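Local coordinates for outer membrane protein Omp121 (Bacteroides thetaiotaomicron, PDB 5FQ8), which belongs to the TonB-dependent receptor family and probably imports a nutrient across the outer membrane through a plugged beta-barrel, at residues Trp185-Arg190 with Ser972-Gly977; Phe248-Phe253 with Met282-Ala287. All blocks are in the same frame, centred on the assembly; numbering follows the deposited sequence.

How the interactions relate
Both contacts lie around one end of strand 177-188, their centres 11 Å apart. Interaction 1 joins that strand to the C-terminal strand 973-983 on one flank, and interaction 2 involves the start of strand 252-264, its neighbour on the other; along the chain, interaction 2 is nested inside the loop that interaction 1 closes. They meet directly: Ser186 O lies 2.6 Å from Gly252 N, a probable hydrogen bond, and Met282 SD packs 3.5 Å from Val188 N. The calcium ion is held in part by residues 282-287 of interaction 2, whereas interaction 1 only approaches it, the nearest side-chain atom of Ser186 standing about 8 Å from the ion.

Interaction 1 (Trp185-Arg190 with Ser972-Gly977); sequences WSTVLR and SSRRFG. With C8E ((hydroxyethyloxy)tri(ethyloxy)octane), chain O.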
ATOM      1  N   TRP B 185     -34.345  20.045   2.613  1.00 27.07           N
ATOM      2  CA  TRP B 185     -34.402  18.981   1.634  1.00 26.83           C
ATOM      3  C   TRP B 185     -33.722  19.415   0.347  1.00 37.47           C
ATOM      4  O   TRP B 185     -33.706  20.597   0.003  1.00 26.57           O
ATOM      5  CB  TRP B 185     -35.843  18.606   1.336  1.00 27.21           C
ATOM      6  CG  TRP B 185     -36.530  18.016   2.452  1.00 27.56           C
ATOM      7  CD1 TRP B 185     -36.744  16.708   2.669  1.00 30.01           C
ATOM      8  CD2 TRP B 185     -37.099  18.703   3.546  1.00 27.99           C
ATOM      9  NE1 TRP B 185     -37.419  16.522   3.837  1.00 28.00           N
ATOM     10  CE2 TRP B 185     -37.652  17.746   4.394  1.00 28.26           C
ATOM     11  CE3 TRP B 185     -37.201  20.043   3.893  1.00 30.11           C
ATOM     12  CZ2 TRP B 185     -38.301  18.080   5.560  1.00 28.74           C
ATOM     13  CZ3 TRP B 185     -37.846  20.372   5.049  1.00 28.68           C
ATOM     14  CH2 TRP B 185     -38.388  19.396   5.868  1.00 28.94           C
ATOM     15  N   SER B 186     -33.185  18.444  -0.381  1.00 29.10           N
ATOM     16  CA  SER B 186     -32.657  18.689  -1.714  1.00 25.88           C
ATOM     17  C   SER B 186     -33.287  17.708  -2.686  1.00 25.89           C
ATOM     18  O   SER B 186     -33.368  16.515  -2.390  1.00 25.85           O
ATOM     19  CB  SER B 186     -31.142  18.578  -1.731  1.00 25.46           C
ATOM     20  OG  SER B 186     -30.684  17.480  -0.969  1.00 25.33           O
ATOM     21  N   THR B 187     -33.784  18.223  -3.811  1.00 25.98           N
ATOM     22  CA  THR B 187     -34.249  17.407  -4.918  1.00 25.98           C
ATOM     23  C   THR B 187     -33.553  17.820  -6.212  1.00 25.74           C
ATOM     24  O   THR B 187     -33.000  18.914  -6.332  1.00 25.68           O
ATOM     25  CB  THR B 187     -35.746  17.512  -5.116  1.00 26.44           C
ATOM     26  OG1 THR B 187     -36.055  18.850  -5.499  1.00 26.63           O
ATOM     27  CG2 THR B 187     -36.463  17.152  -3.859  1.00 26.73           C
ATOM     28  N   VAL B 188     -33.615  16.926  -7.198  1.00 25.95           N
ATOM     29  CA  VAL B 188     -32.813  17.077  -8.405  1.00 29.91           C
ATOM     30  C   VAL B 188     -33.372  18.189  -9.281  1.00 34.39           C
ATOM     31  O   VAL B 188     -34.582  18.278  -9.506  1.00 37.14           O
ATOM     32  CB  VAL B 188     -32.748  15.736  -9.151  1.00 25.31           C
ATOM     33  CG1 VAL B 188     -34.137  15.262  -9.494  1.00 25.68           C
ATOM     34  CG2 VAL B 188     -31.897  15.866 -10.371  1.00 25.09           C
ATOM     35  N   LEU B 189     -32.481  19.039  -9.791  1.00 27.98           N
ATOM     36  CA  LEU B 189     -32.838  20.335 -10.364  1.00 28.28           C
ATOM     37  C   LEU B 189     -33.018  20.316 -11.868  1.00 35.55           C
ATOM     38  O   LEU B 189     -33.954  20.935 -12.376  1.00 26.21           O
ATOM     39  CB  LEU B 189     -31.771  21.374 -10.027  1.00 25.60           C
ATOM     40  CG  LEU B 189     -31.948  22.738 -10.680  1.00 25.86           C
ATOM     41  CD1 LEU B 189     -33.203  23.372 -10.171  1.00 26.29           C
ATOM     42  CD2 LEU B 189     -30.769  23.632 -10.393  1.00 25.70           C
ATOM     43  N   ARG B 190     -32.114  19.654 -12.589  1.00 43.40           N
ATOM     44  CA  ARG B 190     -32.153  19.625 -14.048  1.00 48.07           C
ATOM     45  C   ARG B 190     -31.475  18.339 -14.485  1.00 58.14           C
ATOM     46  O   ARG B 190     -30.294  18.129 -14.207  1.00 51.32           O
ATOM     47  CB  ARG B 190     -31.477  20.868 -14.637  1.00 42.09           C
ATOM     48  CG  ARG B 190     -30.516  20.663 -15.794  1.00 37.51           C
ATOM     49  CD  ARG B 190     -31.191  20.776 -17.161  1.00 41.88           C
ATOM     50  NE  ARG B 190     -31.849  22.060 -17.387  1.00 47.78           N
ATOM     51  CZ  ARG B 190     -31.273  23.109 -17.962  1.00 48.71           C
ATOM     52  NH1 ARG B 190     -30.018  23.026 -18.362  1.00 44.37           N
ATOM     53  NH2 ARG B 190     -31.950  24.236 -18.136  1.00 46.34           N
ATOM     54  N   SER B 972     -27.040  18.592 -10.476  1.00 24.18           N
ATOM     55  CA  SER B 972     -27.184  19.612  -9.453  1.00 24.30           C
ATOM     56  C   SER B 972     -28.555  19.513  -8.815  1.00 24.58           C
ATOM     57  O   SER B 972     -29.484  18.917  -9.358  1.00 26.87           O
ATOM     58  CB  SER B 972     -26.966  21.005 -10.022  1.00 31.89           C
ATOM     59  OG  SER B 972     -28.107  21.471 -10.709  1.00 34.53           O
ATOM     60  N   SER B 973     -28.673  20.074  -7.631  1.00 24.68           N
ATOM     61  CA  SER B 973     -29.892  19.899  -6.867  1.00 24.96           C
ATOM     62  C   SER B 973     -30.552  21.233  -6.584  1.00 25.30           C
ATOM     63  O   SER B 973     -29.952  22.301  -6.706  1.00 25.30           O
ATOM     64  CB  SER B 973     -29.630  19.170  -5.549  1.00 24.87           C
ATOM     65  OG  SER B 973     -28.842  19.961  -4.687  1.00 24.84           O
ATOM     66  N   ARG B 974     -31.812  21.126  -6.202  1.00 26.36           N
ATOM     67  CA  ARG B 974     -32.644  22.230  -5.741  1.00 27.28           C
ATOM     68  C   ARG B 974     -32.794  22.098  -4.232  1.00 26.11           C
ATOM     69  O   ARG B 974     -33.192  21.039  -3.747  1.00 26.11           O
ATOM     70  CB  ARG B 974     -34.004  22.143  -6.423  1.00 26.35           C
ATOM     71  CG  ARG B 974     -34.646  23.396  -6.738  1.00 26.72           C
ATOM     72  CD  ARG B 974     -36.114  23.132  -6.883  1.00 29.21           C
ATOM     73  NE  ARG B 974     -36.424  22.213  -7.972  1.00 27.07           N
ATOM     74  CZ  ARG B 974     -36.597  22.592  -9.231  1.00 27.17           C
ATOM     75  NH1 ARG B 974     -36.465  23.861  -9.554  1.00 27.33           N
ATOM     76  NH2 ARG B 974     -36.887  21.704 -10.161  1.00 27.14           N
ATOM     77  N   ARG B 975     -32.467  23.140  -3.485  1.00 26.23           N
ATOM     78  CA  ARG B 975     -32.474  23.041  -2.030  1.00 31.05           C
ATOM     79  C   ARG B 975     -33.466  24.009  -1.393  1.00 26.82           C
ATOM     80  O   ARG B 975     -33.606  25.149  -1.837  1.00 27.73           O
ATOM     81  CB  ARG B 975     -31.073  23.271  -1.487  1.00 31.02           C
ATOM     82  CG  ARG B 975     -30.102  22.232  -1.959  1.00 25.60           C
ATOM     83  CD  ARG B 975     -28.685  22.586  -1.607  1.00 25.38           C
ATOM     84  NE  ARG B 975     -28.182  23.745  -2.334  1.00 28.49           N
ATOM     85  CZ  ARG B 975     -27.678  23.700  -3.562  1.00 29.26           C
ATOM     86  NH1 ARG B 975     -27.624  22.553  -4.216  1.00 29.85           N
ATOM     87  NH2 ARG B 975     -27.229  24.803  -4.142  1.00 34.08           N
ATOM     88  N   PHE B 976     -34.138  23.549  -0.334  1.00 27.06           N
ATOM     89  CA  PHE B 976     -35.183  24.326   0.332  1.00 27.58           C
ATOM     90  C   PHE B 976     -35.416  23.804   1.746  1.00 27.76           C
ATOM     91  O   PHE B 976     -35.564  22.600   1.945  1.00 29.74           O
ATOM     92  CB  PHE B 976     -36.490  24.284  -0.463  1.00 28.31           C
ATOM     93  CG  PHE B 976     -36.980  22.897  -0.802  1.00 27.80           C
ATOM     94  CD1 PHE B 976     -36.578  22.269  -1.963  1.00 27.46           C
ATOM     95  CD2 PHE B 976     -37.873  22.244   0.016  1.00 28.11           C
ATOM     96  CE1 PHE B 976     -37.043  21.007  -2.282  1.00 27.42           C
ATOM     97  CE2 PHE B 976     -38.341  20.985  -0.295  1.00 28.77           C
ATOM     98  CZ  PHE B 976     -37.928  20.363  -1.448  1.00 27.73           C
ATOM     99  N   GLY B 977     -35.493  24.704   2.718  1.00 28.08           N
ATOM    100  CA  GLY B 977     -35.736  24.247   4.069  1.00 28.31           C
ATOM    101  C   GLY B 977     -36.317  25.290   5.007  1.00 28.84           C
ATOM    102  O   GLY B 977     -36.846  26.315   4.582  1.00 29.12           O
TER
HETATM  103  C1  C8E O1989     -39.320  29.599   0.436  1.00 19.42           C
HETATM  104  C2  C8E O1989     -39.048  28.984  -0.930  1.00 23.13           C
HETATM  105  C3  C8E O1989     -39.587  27.560  -1.031  1.00 27.79           C
HETATM  106  C4  C8E O1989     -39.274  26.957  -2.397  1.00 27.61           C
HETATM  107  C5  C8E O1989     -40.053  25.680  -2.699  1.00 27.55           C
HETATM  108  C6  C8E O1989     -39.116  24.580  -3.196  1.00 26.71           C
HETATM  109  C7  C8E O1989     -39.839  23.260  -3.445  1.00 27.56           C
HETATM  110  C8  C8E O1989     -39.814  22.915  -4.927  1.00 29.05           C
HETATM  111  O9  C8E O1989     -40.297  21.610  -5.136  1.00 25.92           O
HETATM  112  O   HOH W   1     -27.697  19.155 -13.171  1.00 15.14           O
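Phe976 holds CG in the crowded position between its backbone N and carbonyl carbon (chi1 53°), which lays its ring under Trp185 CB. That CB makes an off-centre CH-pi contact, 4.2 Å from the centroid of the Phe976 ring, and Trp185 O also lies over that face, toward its rim. Trp185 sets its own CG anti to the carbonyl carbon (chi1 -66°), so the indole stands to the side with Phe976 O in plane at its edge, 3.6 Å from Trp185 CE3. The detergent C8E lies over the opposite face of the Phe976 ring, its C7 above the centre, so this side of the barrel wall probably faces the membrane. Thr187 OG1 meets the ring at its edge.

Leu189 CG is anti to the backbone N (chi1 174°) and the Arg974 chain bends at chi3; the two side chains cross at about a right angle, Leu189 CD1 over one guanidinium face, toward its rim, 3.4 Å from Arg974 NH1. CD2 packs beside Ser972 OG, whose hydrogen bond goes to Asp950. Beneath, Trp185 and Phe976, and likewise Thr187 and Arg974, exchange two antiparallel backbone hydrogen bonds; Leu189 N then bonds to Ser972 O at 3.0 Å, on a lone pair.

Ser186 and Arg975 occupy the other face; Ser973 N is hydrogen-bonded to Ser78 OG of the plug region. The pairing closes the barrel between strands 177-188 and 973-983, flanked in turn by strands 252-264 and 928-941.

Interaction 2 (Phe248-Phe253 with Met282-Ala287); sequences FFDAGF and MIPTDA. With CA (calcium ion), chain M.
Asp250 N donates a nearly straight hydrogen bond of 2.8 Å to Met282 O, in the plane of that carbonyl, pinning the approach to strand 252-264 against the loop that follows strand 268-280. Beside it, Pro284 lays its ring edge across Phe248: Pro284 CD sits over one face of the aromatic ring, 4.0 Å from the centroid of Phe248, in a CH-pi contact. Phe248 CG is anti to its backbone N (chi1 162°), which brings the ring up against the proline. Phe249 CD2 touches Met282 CG at 4.2 Å, and Met282 SD stands obliquely 5.4 Å from the Phe249 ring centroid, a Met-aromatic contact.

The two phenylalanines brace each other, with Phe248 CD2 over the centre of the Phe249 ring. Helix 330-335 packs against both through Leu334, and Tyr369 meets Phe248 edge-to-face. An alanine in place of Phe248 would probably loosen the loop at Pro284, since the face beneath CD and the support of Phe249 would both be lost.

Calcium is bound by Ile283 O at 2.2 Å and Thr285 O at 2.4 Å, and Asp280, Gly281 and Asp288 complete the site. The carbonyls on either side of Pro284's own therefore serve the metal, whereas Pro284 O accepts a hydrogen bond from Thr285 OG1. Ion and aromatic packing thus hold the same short loop, and the aspartates would probably offset the charge of the calcium.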
ATOM      1  N   PHE B 248     -35.252   7.811  -9.956  1.00 32.29           N
ATOM      2  CA  PHE B 248     -34.172   7.090  -9.297  1.00 31.58           C
ATOM      3  C   PHE B 248     -33.713   7.831  -8.061  1.00 25.59           C
ATOM      4  O   PHE B 248     -33.180   7.224  -7.128  1.00 25.49           O
ATOM      5  CB  PHE B 248     -33.022   6.881 -10.282  1.00 25.42           C
ATOM      6  CG  PHE B 248     -31.720   6.537  -9.640  1.00 25.07           C
ATOM      7  CD1 PHE B 248     -31.501   5.285  -9.123  1.00 25.11           C
ATOM      8  CD2 PHE B 248     -30.703   7.469  -9.578  1.00 24.75           C
ATOM      9  CE1 PHE B 248     -30.306   4.979  -8.539  1.00 24.83           C
ATOM     10  CE2 PHE B 248     -29.505   7.171  -8.999  1.00 24.46           C
ATOM     11  CZ  PHE B 248     -29.300   5.926  -8.475  1.00 24.50           C
ATOM     12  N   PHE B 249     -33.945   9.125  -8.024  1.00 25.60           N
ATOM     13  CA  PHE B 249     -33.448   9.928  -6.932  1.00 25.46           C
ATOM     14  C   PHE B 249     -34.442   9.959  -5.778  1.00 33.38           C
ATOM     15  O   PHE B 249     -35.634   9.681  -5.927  1.00 30.28           O
ATOM     16  CB  PHE B 249     -33.129  11.330  -7.433  1.00 25.33           C
ATOM     17  CG  PHE B 249     -32.071  11.352  -8.499  1.00 25.01           C
ATOM     18  CD1 PHE B 249     -32.401  11.150  -9.823  1.00 25.09           C
ATOM     19  CD2 PHE B 249     -30.750  11.562  -8.175  1.00 24.66           C
ATOM     20  CE1 PHE B 249     -31.438  11.163 -10.796  1.00 24.84           C
ATOM     21  CE2 PHE B 249     -29.785  11.576  -9.142  1.00 24.41           C
ATOM     22  CZ  PHE B 249     -30.126  11.380 -10.456  1.00 24.50           C
ATOM     23  N   ASP B 250     -33.912  10.247  -4.609  1.00 30.81           N
ATOM     24  CA  ASP B 250     -34.683  10.417  -3.402  1.00 26.04           C
ATOM     25  C   ASP B 250     -34.815  11.903  -3.138  1.00 42.65           C
ATOM     26  O   ASP B 250     -34.518  12.740  -3.992  1.00 33.54           O
ATOM     27  CB  ASP B 250     -33.990   9.737  -2.220  1.00 28.23           C
ATOM     28  CG  ASP B 250     -34.062   8.241  -2.256  1.00 26.04           C
ATOM     29  OD1 ASP B 250     -34.898   7.683  -2.991  1.00 26.26           O
ATOM     30  OD2 ASP B 250     -33.280   7.631  -1.506  1.00 25.92           O
ATOM     31  N   ALA B 251     -35.204  12.250  -1.930  1.00 26.33           N
ATOM     32  CA  ALA B 251     -35.062  13.611  -1.456  1.00 26.35           C
ATOM     33  C   ALA B 251     -33.887  13.638  -0.502  1.00 26.09           C
ATOM     34  O   ALA B 251     -33.846  12.866   0.454  1.00 26.19           O
ATOM     35  CB  ALA B 251     -36.336  14.087  -0.773  1.00 49.43           C
ATOM     36  N   GLY B 252     -32.912  14.482  -0.785  1.00 26.96           N
ATOM     37  CA  GLY B 252     -31.872  14.706   0.189  1.00 25.63           C
ATOM     38  C   GLY B 252     -32.463  15.286   1.452  1.00 27.60           C
ATOM     39  O   GLY B 252     -33.452  16.011   1.415  1.00 34.15           O
ATOM     40  N   PHE B 253     -31.887  14.920   2.586  1.00 30.45           N
ATOM     41  CA  PHE B 253     -32.282  15.507   3.855  1.00 27.03           C
ATOM     42  C   PHE B 253     -31.042  15.984   4.581  1.00 26.15           C
ATOM     43  O   PHE B 253     -29.986  15.357   4.487  1.00 25.83           O
ATOM     44  CB  PHE B 253     -33.049  14.531   4.705  1.00 26.68           C
ATOM     45  CG  PHE B 253     -33.556  15.122   5.985  1.00 30.32           C
ATOM     46  CD1 PHE B 253     -34.727  15.863   6.006  1.00 35.13           C
ATOM     47  CD2 PHE B 253     -32.867  14.943   7.169  1.00 27.15           C
ATOM     48  CE1 PHE B 253     -35.196  16.408   7.182  1.00 27.93           C
ATOM     49  CE2 PHE B 253     -33.338  15.481   8.345  1.00 27.58           C
ATOM     50  CZ  PHE B 253     -34.499  16.219   8.347  1.00 27.97           C
ATOM     51  N   MET B 282     -29.499  13.567  -2.344  1.00 24.70           N
ATOM     52  CA  MET B 282     -30.611  12.987  -3.084  1.00 25.84           C
ATOM     53  C   MET B 282     -30.274  11.687  -3.791  1.00 34.10           C
ATOM     54  O   MET B 282     -31.195  10.984  -4.206  1.00 37.73           O
ATOM     55  CB  MET B 282     -31.104  13.971  -4.119  1.00 24.97           C
ATOM     56  CG  MET B 282     -30.031  14.328  -5.076  1.00 24.64           C
ATOM     57  SD  MET B 282     -30.555  15.592  -6.185  1.00 24.78           S
ATOM     58  CE  MET B 282     -29.016  15.967  -6.962  1.00 24.40           C
ATOM     59  N   ILE B 283     -29.003  11.375  -3.997  1.00 28.24           N
ATOM     60  CA  ILE B 283     -28.689  10.079  -4.601  1.00 24.32           C
ATOM     61  C   ILE B 283     -28.982   8.987  -3.584  1.00 25.66           C
ATOM     62  O   ILE B 283     -28.630   9.146  -2.403  1.00 26.25           O
ATOM     63  CB  ILE B 283     -27.234  10.038  -5.049  1.00 23.96           C
ATOM     64  CG1 ILE B 283     -26.891  11.255  -5.899  1.00 23.83           C
ATOM     65  CG2 ILE B 283     -26.965   8.825  -5.870  1.00 23.89           C
ATOM     66  CD1 ILE B 283     -25.431  11.414  -6.164  1.00 23.53           C
ATOM     67  N   PRO B 284     -29.634   7.886  -3.978  1.00 24.67           N
ATOM     68  CA  PRO B 284     -30.034   6.858  -3.009  1.00 24.92           C
ATOM     69  C   PRO B 284     -28.885   6.301  -2.186  1.00 24.75           C
ATOM     70  O   PRO B 284     -27.723   6.444  -2.566  1.00 24.43           O
ATOM     71  CB  PRO B 284     -30.645   5.775  -3.899  1.00 25.08           C
ATOM     72  CG  PRO B 284     -31.070   6.455  -5.096  1.00 25.05           C
ATOM     73  CD  PRO B 284     -30.121   7.573  -5.328  1.00 24.72           C
ATOM     74  N   THR B 285     -29.209   5.636  -1.079  1.00 25.00           N
ATOM     75  CA  THR B 285     -28.255   5.197  -0.056  1.00 24.94           C
ATOM     76  C   THR B 285     -27.519   6.370   0.567  1.00 24.75           C
ATOM     77  O   THR B 285     -27.849   7.527   0.316  1.00 29.31           O
ATOM     78  CB  THR B 285     -27.213   4.208  -0.598  1.00 33.54           C
ATOM     79  OG1 THR B 285     -26.175   4.932  -1.271  1.00 32.49           O
ATOM     80  CG2 THR B 285     -27.836   3.196  -1.552  1.00 24.87           C
ATOM     81  N   ASP B 286     -26.498   6.069   1.362  1.00 24.66           N
ATOM     82  CA  ASP B 286     -25.793   7.045   2.178  1.00 37.58           C
ATOM     83  C   ASP B 286     -24.473   7.472   1.562  1.00 36.41           C
ATOM     84  O   ASP B 286     -23.561   7.875   2.289  1.00 38.93           O
ATOM     85  CB  ASP B 286     -25.560   6.485   3.586  1.00 35.32           C
ATOM     86  CG  ASP B 286     -24.638   5.262   3.601  1.00 41.01           C
ATOM     87  OD1 ASP B 286     -25.133   4.132   3.414  1.00 39.62           O
ATOM     88  OD2 ASP B 286     -23.421   5.423   3.831  1.00 51.74           O
ATOM     89  N   ALA B 287     -24.351   7.388   0.238  1.00 23.98           N
ATOM     90  CA  ALA B 287     -23.093   7.736  -0.405  1.00 23.66           C
ATOM     91  C   ALA B 287     -22.883   9.242  -0.489  1.00 23.55           C
ATOM     92  O   ALA B 287     -21.732   9.683  -0.495  1.00 23.36           O
ATOM     93  CB  ALA B 287     -23.022   7.100  -1.784  1.00 23.53           C
TER
HETATM   94 CA    CA M1987     -28.455   9.815  -0.289  1.00107.24          CA